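Local coordinates for phenolic acid decarboxylase (Sedimentibacter hydroxybenzoicus, PDB 7AE5) that catalyses the reversible, non-oxidative decarboxylation of 4-hydroxybenzoate and 3,4-dihydroxybenzoate, using prenylated FMN and manganese, in the anaerobic detoxification of phenolic compounds, at the interface of chains A and B. Sequence-based numbering; all coordinates share one arbitrary frame. Chains: chain A, Phenolic acid decarboxylase; chain B, Protein ShdD.

The interface of chains A and B. Residues chain A 272, 274-275, 286-288; chain B 5, 31-32, 49, 54, 57.
B:Arg5 reaches across to the backbone of chain A at A:Gly274. Its terminal nitrogen NH1 donates a hydrogen bond of 2.8 Å to the carbonyl O of A:Gly274. The bond is nearly straight, 159° at the hydrogen. It lies in the carbonyl plane, on a lone pair, and also in the guanidinium plane. CD of A:Pro275, the ring carbon next to the proline nitrogen, meets the same guanidinium edge. The other terminal nitrogen, NH2, lies 3.1 Å from the oxygen of water 1. That water also bonds the carbonyl oxygens of A:Val272 and A:Gly274, so the guanidinium meets the A:Gly274 carbonyl directly and the A:Val272 carbonyl through water.

Within chain B, NE of B:Arg5 donates to SG of B:Cys31, a zinc ligand, at 3.5 Å. Together with the A:Gly274 bond and water 1, this bond would help hold the guanidinium in its plane. It is also likely to stabilise negative charge on the thiolate. CD1 of B:Leu49 lies over one guanidinium face, towards its rim. A leucine in place of B:Arg5 would probably leave the A:Gly274 carbonyl without its cross-chain donor and the zinc-bound sulfur without its N-H partner.

The apolar contact centres on A:Val272 and B:Met57, whose side chains cross at about a right angle. CG1 of A:Val272 is anti to the backbone N (chi1 -175°) and lies 3.7 Å from the methyl CE of B:Met57. It also meets CD1 of B:Leu49, while CG2 touches CG2 of B:Ile54 at 4.0 Å. The B:Met57 chain bends at chi3 (-92°), which turns CE towards the valine. Its sulfur SD rests 3.6 Å from CA of A:Arg287, against the start of strand 287-299.

The patch docks the zinc-bearing part of ShdD on the decarboxylase, at strand 271-273. The centre of the contact lies about 13 Å from A:Glu278, the probable proton donor. The structure alone does not show an effect on catalysis.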
# COMPACT_ATOMS: atom_id res chain seq x y z
N VAL A 272 -31.94 -7.95 34.96
CA VAL A 272 -30.95 -6.98 34.53
C VAL A 272 -29.69 -7.14 35.37
O VAL A 272 -29.70 -6.97 36.59
CB VAL A 272 -31.50 -5.55 34.64
CG1 VAL A 272 -30.50 -4.55 34.08
CG2 VAL A 272 -32.84 -5.45 33.91
N GLY A 274 -25.46 -5.99 35.47
CA GLY A 274 -24.55 -4.99 34.97
C GLY A 274 -25.15 -3.60 35.00
O GLY A 274 -26.28 -3.41 35.45
N PRO A 275 -24.41 -2.60 34.49
CA PRO A 275 -23.08 -2.71 33.87
C PRO A 275 -21.97 -3.06 34.85
O PRO A 275 -22.16 -2.97 36.06
CB PRO A 275 -22.85 -1.31 33.28
CG PRO A 275 -24.18 -0.61 33.34
CD PRO A 275 -24.88 -1.21 34.51
N ALA A 286 -25.55 -3.45 30.20
CA ALA A 286 -26.53 -4.19 30.98
C ALA A 286 -27.24 -5.21 30.09
O ALA A 286 -27.59 -4.91 28.94
CB ALA A 286 -27.54 -3.24 31.62
N ARG A 287 -27.42 -6.41 30.62
CA ARG A 287 -28.10 -7.48 29.90
C ARG A 287 -28.99 -8.24 30.87
O ARG A 287 -28.83 -8.15 32.09
CB ARG A 287 -27.12 -8.44 29.22
CG ARG A 287 -26.16 -7.79 28.24
CD ARG A 287 -26.85 -7.39 26.95
NE ARG A 287 -25.89 -7.02 25.92
CZ ARG A 287 -25.46 -5.79 25.70
NH1 ARG A 287 -25.90 -4.77 26.42
NH2 ARG A 287 -24.57 -5.57 24.74
N LEU A 288 -29.93 -9.00 30.31
CA LEU A 288 -30.73 -9.93 31.11
C LEU A 288 -29.93 -11.21 31.28
O LEU A 288 -29.74 -11.97 30.32
CB LEU A 288 -32.08 -10.19 30.44
CG LEU A 288 -33.09 -9.04 30.46
CD1 LEU A 288 -34.30 -9.37 29.60
CD2 LEU A 288 -33.50 -8.72 31.88
N ARG B 5 -31.60 4.83 38.24
CA ARG B 5 -31.33 4.34 36.89
C ARG B 5 -32.56 4.37 35.99
O ARG B 5 -32.46 4.78 34.83
CB ARG B 5 -30.77 2.92 36.94
CG ARG B 5 -30.37 2.38 35.57
CD ARG B 5 -29.33 1.28 35.67
NE ARG B 5 -29.84 0.08 36.31
CZ ARG B 5 -29.20 -1.08 36.34
NH1 ARG B 5 -28.02 -1.24 35.76
NH2 ARG B 5 -29.76 -2.12 36.95
N CYS B 31 -35.36 -2.95 37.75
CA CYS B 31 -34.12 -3.07 37.00
C CYS B 31 -32.95 -3.59 37.82
O CYS B 31 -31.84 -3.71 37.28
CB CYS B 31 -33.75 -1.71 36.39
SG CYS B 31 -33.04 -0.53 37.56
N CYS B 32 -33.15 -3.88 39.11
CA CYS B 32 -32.15 -4.48 40.00
C CYS B 32 -31.00 -3.53 40.34
O CYS B 32 -29.94 -3.98 40.79
CB CYS B 32 -31.58 -5.78 39.43
SG CYS B 32 -32.81 -7.07 39.15
N LEU B 49 -32.13 3.41 32.15
CA LEU B 49 -33.04 2.43 31.59
C LEU B 49 -34.46 2.97 31.63
O LEU B 49 -34.80 3.85 32.42
CB LEU B 49 -32.97 1.09 32.34
CG LEU B 49 -31.62 0.37 32.31
CD1 LEU B 49 -31.64 -0.85 33.22
CD2 LEU B 49 -31.24 -0.02 30.89
N ILE B 54 -35.55 -2.05 28.83
CA ILE B 54 -35.55 -3.31 29.57
C ILE B 54 -36.27 -4.39 28.78
O ILE B 54 -35.81 -5.53 28.69
CB ILE B 54 -36.17 -3.12 30.96
CG1 ILE B 54 -35.47 -1.98 31.71
CG2 ILE B 54 -36.10 -4.41 31.76
CD1 ILE B 54 -35.98 -1.78 33.11
N MET B 57 -34.09 -5.50 25.98
CA MET B 57 -32.75 -5.91 26.36
C MET B 57 -32.47 -7.34 25.92
O MET B 57 -33.36 -8.20 25.97
CB MET B 57 -32.56 -5.77 27.87
CG MET B 57 -31.19 -5.30 28.29
SD MET B 57 -30.99 -5.38 30.08
CE MET B 57 -31.51 -3.74 30.56
O HOH W 1 -28.23 -4.82 37.28